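Local coordinates for chitin binding protein (Streptomyces lividans, PDB 5FTZ) that probably binds chitin and cleaves it oxidatively at a copper ion, as a lytic polysaccharide monooxygenase of family AA10, at residues 89-94 with 155-160; 98-103 with 140-145; 103-108 with 146-151. All coordinates share one frame; numbering follows the deposited sequence.

Contact 1: 89-94 with 155-160. With CU (copper (II) ion), chain C; CU (copper (II) ion), chain B.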
ATOM      1  N   ALA A  89      10.939  10.205 -10.057  1.00 17.57           N
ATOM      2  CA  ALA A  89      10.687   8.905  -9.420  1.00 19.42           C
ATOM      3  C   ALA A  89       9.160   8.762  -9.252  1.00 19.00           C
ATOM      4  O   ALA A  89       8.518   9.561  -8.519  1.00 18.49           O
ATOM      5  CB  ALA A  89      11.415   8.780  -8.123  1.00 21.41           C
ATOM      6  N   ARG A  90       8.568   7.752  -9.892  1.00 19.28           N
ATOM      7  CA  ARG A  90       7.089   7.599 -10.002  1.00 18.14           C
ATOM      8  C   ARG A  90       6.445   6.752  -8.874  1.00 17.12           C
ATOM      9  O   ARG A  90       5.972   5.629  -9.079  1.00 20.53           O
ATOM     10  CB  ARG A  90       6.773   6.955 -11.329  1.00 21.07           C
ATOM     11  CG  ARG A  90       7.077   7.862 -12.516  1.00 22.17           C
ATOM     12  CD  ARG A  90       7.382   7.049 -13.746  1.00 25.95           C
ATOM     13  NE  ARG A  90       6.270   6.218 -14.125  1.00 28.09           N
ATOM     14  CZ  ARG A  90       6.302   5.341 -15.115  1.00 33.47           C
ATOM     15  NH1 ARG A  90       7.391   5.220 -15.895  1.00 33.93           N
ATOM     16  NH2 ARG A  90       5.225   4.605 -15.339  1.00 34.25           N
ATOM     17  N   HIS A  91       6.402   7.316  -7.710  1.00 15.50           N
ATOM     18  CA  HIS A  91       6.010   6.538  -6.535  1.00 14.87           C
ATOM     19  C   HIS A  91       4.532   6.220  -6.575  1.00 12.28           C
ATOM     20  O   HIS A  91       3.729   6.991  -7.148  1.00 12.25           O
ATOM     21  CB  HIS A  91       6.186   7.381  -5.289  1.00 15.24           C
ATOM     22  CG  HIS A  91       7.573   7.866  -5.046  1.00 17.69           C
ATOM     23  ND1 HIS A  91       8.644   7.011  -4.917  1.00 21.14           N
ATOM     24  CD2 HIS A  91       8.070   9.126  -4.928  1.00 17.77           C
ATOM     25  CE1 HIS A  91       9.738   7.707  -4.710  1.00 22.36           C
ATOM     26  NE2 HIS A  91       9.420   8.991  -4.733  1.00 19.57           N
ATOM     27  N   ALA A  92       4.145   5.105  -5.993  1.00 11.13           N
ATOM     28  CA  ALA A  92       2.751   4.809  -5.680  1.00 10.31           C
ATOM     29  C   ALA A  92       2.168   6.039  -4.977  1.00  9.82           C
ATOM     30  O   ALA A  92       2.770   6.604  -4.071  1.00  9.31           O
ATOM     31  CB  ALA A  92       2.633   3.587  -4.789  1.00 11.06           C
ATOM     32  N   THR A  93       0.955   6.430  -5.382  1.00  9.10           N
ATOM     33  CA  THR A  93       0.406   7.705  -5.038  1.00  9.55           C
ATOM     34  C   THR A  93      -0.949   7.540  -4.364  1.00 10.28           C
ATOM     35  O   THR A  93      -1.824   6.802  -4.874  1.00 11.21           O
ATOM     36  CB  THR A  93       0.257   8.536  -6.328  1.00  9.40           C
ATOM     37  OG1 THR A  93       1.619   8.778  -6.799  1.00  9.97           O
ATOM     38  CG2 THR A  93      -0.465   9.869  -6.082  1.00  9.53           C
ATOM     39  N   THR A  94      -1.178   8.328  -3.306  1.00  9.50           N
ATOM     40  CA  THR A  94      -2.454   8.432  -2.643  1.00 10.07           C
ATOM     41  C   THR A  94      -3.326   9.432  -3.390  1.00  9.74           C
ATOM     42  O   THR A  94      -4.396   9.054  -3.860  1.00 10.30           O
ATOM     43  CB  THR A  94      -2.301   8.861  -1.183  1.00 10.17           C
ATOM     44  OG1 THR A  94      -1.539   7.855  -0.518  1.00 11.57           O
ATOM     45  CG2 THR A  94      -3.630   9.042  -0.470  1.00 11.33           C
ATOM     46  N   TRP A 155       1.275  16.530  -3.803  1.00  7.58           N
ATOM     47  CA  TRP A 155       1.299  15.130  -4.233  1.00  7.50           C
ATOM     48  C   TRP A 155       1.621  14.249  -3.031  1.00  7.86           C
ATOM     49  O   TRP A 155       2.709  14.312  -2.521  1.00  8.48           O
ATOM     50  CB  TRP A 155       2.349  14.988  -5.327  1.00  7.63           C
ATOM     51  CG  TRP A 155       2.681  13.571  -5.689  1.00  8.30           C
ATOM     52  CD1 TRP A 155       1.839  12.509  -5.712  1.00  9.65           C
ATOM     53  CD2 TRP A 155       3.956  13.078  -6.153  1.00  8.94           C
ATOM     54  NE1 TRP A 155       2.527  11.355  -6.112  1.00 10.26           N
ATOM     55  CE2 TRP A 155       3.811  11.712  -6.430  1.00 10.10           C
ATOM     56  CE3 TRP A 155       5.198  13.687  -6.387  1.00 10.05           C
ATOM     57  CZ2 TRP A 155       4.886  10.927  -6.866  1.00 11.11           C
ATOM     58  CZ3 TRP A 155       6.214  12.924  -6.873  1.00 10.96           C
ATOM     59  CH2 TRP A 155       6.058  11.566  -7.090  1.00 12.00           C
ATOM     60  N   THR A 156       0.647  13.452  -2.587  1.00  8.64           N
ATOM     61  CA  THR A 156       0.848  12.616  -1.411  1.00  9.01           C
ATOM     62  C   THR A 156       1.214  11.202  -1.812  1.00  9.18           C
ATOM     63  O   THR A 156       0.536  10.577  -2.634  1.00  9.21           O
ATOM     64  CB  THR A 156      -0.364  12.625  -0.516  1.00 10.50           C
ATOM     65  OG1 THR A 156      -0.629  13.976  -0.072  1.00 12.39           O
ATOM     66  CG2 THR A 156      -0.177  11.707   0.710  1.00 11.87           C
ATOM     67  N   VAL A 157       2.319  10.711  -1.251  1.00  9.03           N
ATOM     68  CA  VAL A 157       2.863   9.423  -1.632  1.00  9.94           C
ATOM     69  C   VAL A 157       2.305   8.299  -0.755  1.00 10.57           C
ATOM     70  O   VAL A 157       2.338   8.393   0.470  1.00 11.97           O
ATOM     71  CB  VAL A 157       4.404   9.476  -1.570  1.00 10.78           C
ATOM     72  CG1 VAL A 157       5.034   8.138  -1.900  1.00 11.23           C
ATOM     73  CG2 VAL A 157       4.912  10.568  -2.548  1.00 11.50           C
ATOM     74  N   HIS A 158       1.864   7.251  -1.397  1.00  9.58           N
ATOM     75  CA  HIS A 158       1.270   6.101  -0.722  1.00  9.16           C
ATOM     76  C   HIS A 158       2.319   5.357   0.168  1.00  9.60           C
ATOM     77  O   HIS A 158       3.443   5.159  -0.204  1.00  9.57           O
ATOM     78  CB  HIS A 158       0.778   5.184  -1.808  1.00 10.23           C
ATOM     79  CG  HIS A 158       0.258   3.836  -1.343  1.00 10.68           C
ATOM     80  ND1 HIS A 158      -1.039   3.627  -0.914  1.00 12.82           N
ATOM     81  CD2 HIS A 158       0.844   2.624  -1.425  1.00 10.87           C
ATOM     82  CE1 HIS A 158      -1.201   2.331  -0.654  1.00 12.06           C
ATOM     83  NE2 HIS A 158      -0.074   1.726  -0.942  1.00 10.00           N
ATOM     84  N   ASP A 159       1.856   4.932   1.336  1.00  9.53           N
ATOM     85  CA  ASP A 159       2.667   4.125   2.259  1.00 10.32           C
ATOM     86  C   ASP A 159       3.933   4.854   2.633  1.00 10.90           C
ATOM     87  O   ASP A 159       5.012   4.291   2.748  1.00 11.34           O
ATOM     88  CB  ASP A 159       2.923   2.743   1.692  1.00 11.63           C
ATOM     89  CG  ASP A 159       1.684   1.851   1.779  1.00 12.30           C
ATOM     90  OD1 ASP A 159       0.662   2.236   2.316  1.00 13.32           O
ATOM     91  OD2 ASP A 159       1.810   0.686   1.290  1.00 16.87           O
ATOM     92  N   THR A 160       3.771   6.156   2.890  1.00 11.00           N
ATOM     93  CA  THR A 160       4.839   7.009   3.405  1.00 11.39           C
ATOM     94  C   THR A 160       4.163   8.060   4.234  1.00 11.59           C
ATOM     95  O   THR A 160       2.928   8.289   4.214  1.00 12.61           O
ATOM     96  CB  THR A 160       5.687   7.731   2.306  1.00 12.95           C
ATOM     97  OG1 THR A 160       4.895   8.825   1.777  1.00 13.68           O
ATOM     98  CG2 THR A 160       6.207   6.784   1.295  1.00 14.01           C
TER
HETATM   99 CU    CU C 203       0.185  -0.092  -0.296  0.50 12.59          CU
HETATM  100 CU    CU B 202      10.531  10.538  -4.838  0.80 14.50          CU
HETATM  101  O   HOH W   1      -3.041   5.604  -0.521  1.00 16.87           O
HETATM  102  O   HOH W   2      -0.174   8.351   1.959  1.00 22.41           O

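Contact 2: 98-103 with 140-145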
ATOM      1  N   TYR A  98      -5.064  20.374  -5.205  1.00  7.44           N
ATOM      2  CA  TYR A  98      -4.681  21.685  -5.686  1.00  7.55           C
ATOM      3  C   TYR A  98      -5.481  22.743  -4.951  1.00  7.48           C
ATOM      4  O   TYR A  98      -6.708  22.630  -4.858  1.00  7.67           O
ATOM      5  CB  TYR A  98      -4.925  21.810  -7.192  1.00  8.27           C
ATOM      6  CG  TYR A  98      -4.175  20.832  -8.006  1.00  8.24           C
ATOM      7  CD1 TYR A  98      -4.707  19.545  -8.249  1.00  7.99           C
ATOM      8  CD2 TYR A  98      -2.934  21.123  -8.560  1.00  8.14           C
ATOM      9  CE1 TYR A  98      -4.018  18.600  -8.995  1.00  9.37           C
ATOM     10  CE2 TYR A  98      -2.225  20.191  -9.319  1.00  8.59           C
ATOM     11  CZ  TYR A  98      -2.763  18.954  -9.548  1.00  9.72           C
ATOM     12  OH  TYR A  98      -2.081  18.016 -10.292  1.00 11.26           O
ATOM     13  N   TYR A  99      -4.801  23.742  -4.404  1.00  6.94           N
ATOM     14  CA  TYR A  99      -5.361  24.785  -3.541  1.00  7.36           C
ATOM     15  C   TYR A  99      -5.069  26.118  -4.188  1.00  7.06           C
ATOM     16  O   TYR A  99      -4.078  26.251  -4.901  1.00  8.17           O
ATOM     17  CB  TYR A  99      -4.723  24.807  -2.150  1.00  8.55           C
ATOM     18  CG  TYR A  99      -4.774  23.499  -1.373  1.00  9.44           C
ATOM     19  CD1 TYR A  99      -3.888  22.490  -1.608  1.00  9.82           C
ATOM     20  CD2 TYR A  99      -5.746  23.281  -0.434  1.00 10.35           C
ATOM     21  CE1 TYR A  99      -3.937  21.322  -0.878  1.00 11.46           C
ATOM     22  CE2 TYR A  99      -5.779  22.083   0.320  1.00 12.33           C
ATOM     23  CZ  TYR A  99      -4.885  21.142   0.077  1.00 12.32           C
ATOM     24  OH  TYR A  99      -4.834  19.914   0.739  1.00 17.53           O
ATOM     25  N   VAL A 100      -5.902  27.133  -3.963  1.00  7.20           N
ATOM     26  CA  VAL A 100      -5.651  28.458  -4.426  1.00  7.42           C
ATOM     27  C   VAL A 100      -5.690  29.462  -3.236  1.00  7.56           C
ATOM     28  O   VAL A 100      -6.398  29.210  -2.240  1.00  8.45           O
ATOM     29  CB  VAL A 100      -6.622  28.872  -5.528  1.00  8.31           C
ATOM     30  CG1 VAL A 100      -8.023  29.000  -4.986  1.00  9.05           C
ATOM     31  CG2 VAL A 100      -6.169  30.114  -6.265  1.00  8.69           C
ATOM     32  N   THR A 101      -5.025  30.564  -3.361  1.00  7.34           N
ATOM     33  CA  THR A 101      -5.126  31.660  -2.425  1.00  8.24           C
ATOM     34  C   THR A 101      -6.507  32.313  -2.482  1.00  9.56           C
ATOM     35  O   THR A 101      -7.267  32.167  -3.432  1.00 10.55           O
ATOM     36  CB  THR A 101      -4.002  32.659  -2.681  1.00  8.25           C
ATOM     37  OG1 THR A 101      -3.902  32.915  -4.093  1.00  8.14           O
ATOM     38  CG2 THR A 101      -2.676  32.122  -2.128  1.00  8.26           C
ATOM     39  N   LYS A 102      -6.819  33.019  -1.383  1.00 10.14           N
ATOM     40  CA  LYS A 102      -8.091  33.738  -1.244  1.00 11.72           C
ATOM     41  C   LYS A 102      -7.949  35.171  -1.670  1.00 10.79           C
ATOM     42  O   LYS A 102      -6.873  35.746  -1.621  1.00 11.20           O
ATOM     43  CB  LYS A 102      -8.494  33.798   0.247  1.00 14.56           C
ATOM     44  CG  LYS A 102      -8.832  32.449   0.796  1.00 20.25           C
ATOM     45  CD  LYS A 102      -9.229  32.499   2.267  1.00 23.90           C
ATOM     46  CE  LYS A 102      -8.075  32.843   3.130  1.00 22.82           C
ATOM     47  NZ  LYS A 102      -8.206  32.209   4.482  1.00 26.96           N
ATOM     48  N   PRO A 103      -9.048  35.799  -2.112  1.00 11.58           N
ATOM     49  CA  PRO A 103      -8.967  37.262  -2.290  1.00 11.78           C
ATOM     50  C   PRO A 103      -8.436  37.987  -1.079  1.00 12.44           C
ATOM     51  O   PRO A 103      -8.810  37.674   0.027  1.00 13.64           O
ATOM     52  CB  PRO A 103     -10.424  37.659  -2.605  1.00 12.54           C
ATOM     53  CG  PRO A 103     -11.013  36.431  -3.151  1.00 13.79           C
ATOM     54  CD  PRO A 103     -10.413  35.337  -2.278  1.00 12.99           C
ATOM     55  N   THR A 140     -11.001  22.195 -13.129  1.00 12.17           N
ATOM     56  CA  THR A 140     -11.557  23.514 -13.407  1.00 12.03           C
ATOM     57  C   THR A 140     -10.962  24.543 -12.457  1.00 11.58           C
ATOM     58  O   THR A 140     -10.990  24.372 -11.237  1.00 13.38           O
ATOM     59  CB  THR A 140     -13.089  23.487 -13.224  1.00 14.72           C
ATOM     60  OG1 THR A 140     -13.559  22.420 -14.024  1.00 17.63           O
ATOM     61  CG2 THR A 140     -13.724  24.766 -13.640  1.00 15.37           C
ATOM     62  N   LEU A 141     -10.434  25.600 -13.043  1.00 11.62           N
ATOM     63  CA  LEU A 141      -9.822  26.664 -12.262  1.00 12.03           C
ATOM     64  C   LEU A 141     -10.891  27.339 -11.418  1.00 14.08           C
ATOM     65  O   LEU A 141     -12.063  27.476 -11.878  1.00 13.68           O
ATOM     66  CB  LEU A 141      -9.185  27.665 -13.187  1.00 12.96           C
ATOM     67  CG  LEU A 141      -7.896  27.169 -13.887  1.00 14.02           C
ATOM     68  CD1 LEU A 141      -7.537  28.028 -15.077  1.00 14.43           C
ATOM     69  CD2 LEU A 141      -6.773  27.070 -12.855  1.00 17.66           C
ATOM     70  N   PRO A 142     -10.524  27.798 -10.230  1.00 12.86           N
ATOM     71  CA  PRO A 142     -11.484  28.540  -9.367  1.00 13.64           C
ATOM     72  C   PRO A 142     -11.962  29.811 -10.045  1.00 12.15           C
ATOM     73  O   PRO A 142     -11.278  30.394 -10.870  1.00 11.98           O
ATOM     74  CB  PRO A 142     -10.680  28.885  -8.102  1.00 15.39           C
ATOM     75  CG  PRO A 142      -9.277  28.694  -8.478  1.00 15.28           C
ATOM     76  CD  PRO A 142      -9.177  27.760  -9.655  1.00 13.56           C
ATOM     77  N   SER A 143     -13.203  30.192  -9.716  1.00 12.53           N
ATOM     78  CA  SER A 143     -13.773  31.473 -10.115  1.00 12.50           C
ATOM     79  C   SER A 143     -13.635  32.535  -9.046  1.00 11.74           C
ATOM     80  O   SER A 143     -13.109  32.285  -7.956  1.00 12.25           O
ATOM     81  CB  SER A 143     -15.207  31.309 -10.564  1.00 14.72           C
ATOM     82  OG  SER A 143     -16.034  31.097  -9.462  1.00 16.05           O
ATOM     83  N   GLY A 144     -14.113  33.746  -9.357  1.00 10.61           N
ATOM     84  CA  GLY A 144     -14.153  34.803  -8.376  1.00 11.79           C
ATOM     85  C   GLY A 144     -12.850  35.414  -7.973  1.00 10.60           C
ATOM     86  O   GLY A 144     -12.789  36.094  -6.906  1.00 12.04           O
ATOM     87  N   LEU A 145     -11.810  35.232  -8.779  1.00 10.54           N
ATOM     88  CA  LEU A 145     -10.468  35.720  -8.445  1.00 10.62           C
ATOM     89  C   LEU A 145      -9.936  36.655  -9.523  1.00 10.77           C
ATOM     90  O   LEU A 145     -10.252  36.508 -10.711  1.00 12.14           O
ATOM     91  CB  LEU A 145      -9.482  34.552  -8.263  1.00 11.67           C
ATOM     92  CG  LEU A 145      -9.897  33.527  -7.226  1.00 12.46           C
ATOM     93  CD1 LEU A 145      -8.849  32.404  -7.232  1.00 15.52           C
ATOM     94  CD2 LEU A 145     -10.001  34.105  -5.829  1.00 14.21           C
TER

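Contact 3: 103-108 with 146-151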
ATOM      1  N   PRO A 103      -9.048  35.799  -2.112  1.00 11.58           N
ATOM      2  CA  PRO A 103      -8.967  37.262  -2.290  1.00 11.78           C
ATOM      3  C   PRO A 103      -8.436  37.987  -1.079  1.00 12.44           C
ATOM      4  O   PRO A 103      -8.810  37.674   0.027  1.00 13.64           O
ATOM      5  CB  PRO A 103     -10.424  37.659  -2.605  1.00 12.54           C
ATOM      6  CG  PRO A 103     -11.013  36.431  -3.151  1.00 13.79           C
ATOM      7  CD  PRO A 103     -10.413  35.337  -2.278  1.00 12.99           C
ATOM      8  N   GLY A 104      -7.522  38.902  -1.290  1.00 12.60           N
ATOM      9  CA  GLY A 104      -6.977  39.682  -0.183  1.00 11.44           C
ATOM     10  C   GLY A 104      -5.861  38.998   0.565  1.00 11.89           C
ATOM     11  O   GLY A 104      -5.413  39.490   1.610  1.00 13.74           O
ATOM     12  N   TRP A 105      -5.332  37.886   0.033  1.00 10.27           N
ATOM     13  CA  TRP A 105      -4.222  37.182   0.676  1.00 10.27           C
ATOM     14  C   TRP A 105      -2.993  38.098   0.817  1.00 10.23           C
ATOM     15  O   TRP A 105      -2.851  39.055   0.038  1.00 11.43           O
ATOM     16  CB  TRP A 105      -3.909  35.905  -0.095  1.00 10.10           C
ATOM     17  CG  TRP A 105      -3.327  36.095  -1.457  1.00  9.22           C
ATOM     18  CD1 TRP A 105      -3.958  36.491  -2.629  1.00  8.97           C
ATOM     19  CD2 TRP A 105      -1.970  35.838  -1.836  1.00  9.24           C
ATOM     20  NE1 TRP A 105      -3.088  36.483  -3.680  1.00  9.25           N
ATOM     21  CE2 TRP A 105      -1.873  36.049  -3.221  1.00  9.71           C
ATOM     22  CE3 TRP A 105      -0.847  35.390  -1.153  1.00 10.35           C
ATOM     23  CZ2 TRP A 105      -0.692  35.867  -3.917  1.00  9.91           C
ATOM     24  CZ3 TRP A 105       0.296  35.201  -1.849  1.00 11.33           C
ATOM     25  CH2 TRP A 105       0.389  35.450  -3.199  1.00 10.87           C
ATOM     26  N   ASN A 106      -2.134  37.749   1.787  1.00 10.57           N
ATOM     27  CA  ASN A 106      -1.000  38.562   2.090  1.00 11.67           C
ATOM     28  C   ASN A 106       0.138  38.207   1.107  1.00 11.03           C
ATOM     29  O   ASN A 106       0.841  37.217   1.257  1.00 12.04           O
ATOM     30  CB  ASN A 106      -0.563  38.399   3.524  1.00 12.58           C
ATOM     31  CG  ASN A 106       0.534  39.342   3.922  1.00 13.84           C
ATOM     32  OD1 ASN A 106       1.190  40.009   3.100  1.00 14.13           O
ATOM     33  ND2 ASN A 106       0.810  39.352   5.232  1.00 14.53           N
ATOM     34  N   GLN A 107       0.324  39.065   0.124  1.00 10.68           N
ATOM     35  CA  GLN A 107       1.315  38.871  -0.920  1.00 10.93           C
ATOM     36  C   GLN A 107       2.716  39.318  -0.486  1.00 11.39           C
ATOM     37  O   GLN A 107       3.647  39.189  -1.256  1.00 13.26           O
ATOM     38  CB  GLN A 107       0.916  39.658  -2.165  1.00 11.58           C
ATOM     39  CG  GLN A 107      -0.371  39.209  -2.766  1.00 12.21           C
ATOM     40  CD  GLN A 107      -0.669  39.855  -4.072  1.00 13.60           C
ATOM     41  OE1 GLN A 107       0.207  39.892  -4.981  1.00 14.92           O
ATOM     42  NE2 GLN A 107      -1.908  40.215  -4.262  1.00 14.95           N
ATOM     43  N   ASN A 108       2.841  39.891   0.701  1.00 12.01           N
ATOM     44  CA  ASN A 108       4.089  40.469   1.168  1.00 13.35           C
ATOM     45  C   ASN A 108       4.815  39.668   2.216  1.00 13.96           C
ATOM     46  O   ASN A 108       5.823  40.120   2.736  1.00 16.48           O
ATOM     47  CB  ASN A 108       3.769  41.860   1.715  1.00 16.77           C
ATOM     48  CG  ASN A 108       3.251  42.748   0.637  1.00 20.55           C
ATOM     49  OD1 ASN A 108       3.822  42.787  -0.422  1.00 24.72           O
ATOM     50  ND2 ASN A 108       2.150  43.433   0.881  1.00 26.73           N
ATOM     51  N   SER A 146      -9.082  37.581  -9.098  1.00 11.12           N
ATOM     52  CA  SER A 146      -8.380  38.433 -10.027  1.00 12.85           C
ATOM     53  C   SER A 146      -6.955  38.695  -9.510  1.00 11.20           C
ATOM     54  O   SER A 146      -6.683  38.588  -8.336  1.00 12.21           O
ATOM     55  CB  SER A 146      -9.114  39.788 -10.285  1.00 16.99           C
ATOM     56  OG  SER A 146      -9.067  40.597  -9.139  1.00 27.46           O
ATOM     57  N   GLY A 147      -6.067  39.056 -10.435  1.00 11.16           N
ATOM     58  CA  GLY A 147      -4.707  39.453 -10.058  1.00 10.84           C
ATOM     59  C   GLY A 147      -3.863  38.279  -9.642  1.00 10.51           C
ATOM     60  O   GLY A 147      -4.176  37.149  -9.958  1.00 10.06           O
ATOM     61  N   HIS A 148      -2.766  38.580  -8.972  1.00  9.74           N
ATOM     62  CA  HIS A 148      -1.780  37.572  -8.536  1.00  9.06           C
ATOM     63  C   HIS A 148      -2.390  36.653  -7.490  1.00  8.32           C
ATOM     64  O   HIS A 148      -2.865  37.121  -6.482  1.00  8.87           O
ATOM     65  CB  HIS A 148      -0.548  38.291  -8.004  1.00  9.83           C
ATOM     66  CG  HIS A 148       0.540  37.377  -7.517  1.00 11.22           C
ATOM     67  ND1 HIS A 148       1.378  37.735  -6.479  1.00 12.68           N
ATOM     68  CD2 HIS A 148       0.942  36.157  -7.953  1.00 11.54           C
ATOM     69  CE1 HIS A 148       2.212  36.726  -6.240  1.00 13.27           C
ATOM     70  NE2 HIS A 148       2.018  35.789  -7.174  1.00 13.27           N
ATOM     71  N   HIS A 149      -2.206  35.345  -7.709  1.00  7.70           N
ATOM     72  CA  HIS A 149      -2.659  34.301  -6.810  1.00  7.48           C
ATOM     73  C   HIS A 149      -1.583  33.206  -6.862  1.00  7.59           C
ATOM     74  O   HIS A 149      -0.723  33.221  -7.785  1.00  7.48           O
ATOM     75  CB  HIS A 149      -4.040  33.742  -7.176  1.00  8.39           C
ATOM     76  CG  HIS A 149      -5.130  34.632  -6.673  1.00  8.74           C
ATOM     77  ND1 HIS A 149      -5.566  34.615  -5.369  1.00  9.10           N
ATOM     78  CD2 HIS A 149      -5.826  35.609  -7.287  1.00  9.29           C
ATOM     79  CE1 HIS A 149      -6.487  35.547  -5.200  1.00  9.81           C
ATOM     80  NE2 HIS A 149      -6.656  36.167  -6.351  1.00  9.70           N
ATOM     81  N   VAL A 150      -1.610  32.327  -5.894  1.00  7.38           N
ATOM     82  CA  VAL A 150      -0.758  31.145  -5.874  1.00  7.59           C
ATOM     83  C   VAL A 150      -1.620  29.905  -5.910  1.00  7.50           C
ATOM     84  O   VAL A 150      -2.628  29.818  -5.180  1.00  8.29           O
ATOM     85  CB  VAL A 150       0.163  31.149  -4.655  1.00  8.58           C
ATOM     86  CG1 VAL A 150       0.869  29.783  -4.502  1.00 10.61           C
ATOM     87  CG2 VAL A 150       1.175  32.311  -4.764  1.00  8.84           C
ATOM     88  N   ILE A 151      -1.283  28.964  -6.763  1.00  7.29           N
ATOM     89  CA  ILE A 151      -1.811  27.618  -6.733  1.00  7.80           C
ATOM     90  C   ILE A 151      -0.796  26.735  -6.082  1.00  8.20           C
ATOM     91  O   ILE A 151       0.387  26.709  -6.517  1.00  9.40           O
ATOM     92  CB  ILE A 151      -2.237  27.129  -8.147  1.00  8.67           C
ATOM     93  CG1 ILE A 151      -3.447  27.929  -8.664  1.00 10.18           C
ATOM     94  CG2 ILE A 151      -2.468  25.609  -8.090  1.00  9.02           C
ATOM     95  CD1 ILE A 151      -3.866  27.729 -10.104  1.00 11.29           C
TER

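Contact 1: 89-94 with 155-160
T93 and W155 meet at the tight end of this contact. The indole NE1 of W155 donates to T93 OG1 at 2.8 Å, with an N-H...O angle of 162° and the oxygen close to the ring plane. With chi1 at -66°, OG1 sits beside the backbone N of T93 and donates to H91 O, and two bonds grip this hydroxyl. The same rotamer sets the methyl CG2 3.5 Å from W155 CD1. Threonine suits the place because one branch accepts a hydrogen bond while the other packs on carbon. Farther round the indole edge, CH2 approaches A89 O. It also lies 3.8 Å from H91 CD2, where the two rings are nearly parallel but slid apart, with little overlap. V157 CG1 packs on H91 CB at 3.7 Å, oblique to the imidazole. F96 stacks on W155, tying it into the aromatic core of the immunoglobulin-like beta-sandwich of these enzymes. Strands 93-100 and 148-157 are antiparallel neighbours here, with T93 and V157 as a non-hydrogen-bonded pair flanked by the backbone hydrogen bonds from T94 N to T156 O and from H158 N to A92 O. H91 NE2 binds copper at 1.9 Å, and H1 completes this histidine brace. Beyond V157 the contact becomes wet and open. A type II turn runs from V157 to T160. T94 OG1 touches H158 CA directly, at 3.3 Å, and is also linked to H158 by a water that accepts from ND1; a second water joins OG1 to V157 O. A92 CB touches H158 CB at 3.9 Å. H158 NE2 and D159 OD2 hold a second copper together with H158 and D159 of the second subunit, D159 OD2 more distantly, at 2.4 Å from the metal.

Contact 2: 98-103 with 140-145
V100 packs against P142 and L145 through carbon atoms, and no hydrogen bond joins the two segments. In the beta-sandwich, segment 98-103 carries the end of strand 93-100 into the following loop, and 140-145 belongs to the connection that leaves strand 134-140 of the three-stranded sheet and crosses to strand 148-157 of the other sheet. The contact therefore packs a sheet-to-sheet connection against the end of a strand. The two methyls of V100 divide the work. CG1 stands between the backbone N and the carbonyl carbon (chi1 67°), which brings it to 3.7 Å from P142 CG. CG2, anti to the backbone N, meets L145 CD1 tip to tip at 3.7 Å. A branched valine suits this spot because both partners are served from a single CB. The two methyls of L145 diverge from CG: CD1 goes to V100, while CD2 lies 3.7 Å from P103 CG, the L145 and P103 side chains crossing at about a right angle. The prolines suit places where rigid, compact apolar rings must present carbon without a polar end. Behind this first shell, L141 turns to Y81, F83 and I151, fixing the start of the connection in the core, and F121 backs P142. T101, beside V100, is positioned by its hydroxyl OG1, which bonds H149 ND1 and the backbone N of V150 on strand 148-157. G144 has a positive phi of 72°, a conformation glycine takes readily, and this turns the chain just ahead of L145. Its carbonyl O approaches the outer edge of the contact, 4.2 Å from P103 CG.

Contact 3: 103-108 with 146-151
W105 packs its indole among H148, H149 and V150. From a CB directed at the strand, chi1 of 68° places CG between the backbone N and the carbonyl carbon, and Q107 CG lies over one face of the indole. CD1 meets the H149 ring, 3.7 Å from H149 ND1, which is hydrogen-bonded to T101 OG1. Next along the five-membered ring, NE1 donates to H148 O at 2.9 Å, with an N-H...O angle of 154° and the oxygen in the indole plane. CZ2 lies over one face of the H148 imidazole, 3.8 Å from ND1, in an edge-to-face pair, the indole edge toward that face and the planes at 62°. At the tip, CH2 touches V150 CG2 at 3.6 Å. The loop after strand 93-100 is thus fastened to the start of strand 148-157 in the beta-sandwich by an aromatic cluster of W105, H148 and H149. Tryptophan suits the site because it joins a flat apolar surface to one N-H. A leucine in place of W105 would probably leave H148 O without the indole N-H and open a gap beside V150. Q107 OE1 accepts from H148 ND1 at 2.9 Å, the donor standing above the carbonyl plane. D169 holds H148 NE2, so both ring nitrogens are bonded and the imidazole is fixed in rotation. Within the loop, N106 OD1 accepts from N108 N in an Asx turn.

Along the chain, contacts 2 and 3 are both nested inside the long loop closed by contact 1, and their segments alternate. All three draw on the mixed sheet in which strands 93-100 and 148-157 are neighbours. Contact 1 lies at the copper end of this strand pair. Contacts 2 and 3 lie at its far end, their centres about 25 and 29 Å from the centre of contact 1 but only about 10 Å from each other. They share P103, and T101 of contact 2 probably hydrogen-bonds H149 and V150 of contact 3. The two strands run from the histidine brace to the loops at that far end, contact 3 lying across the chain's centre from contact 1.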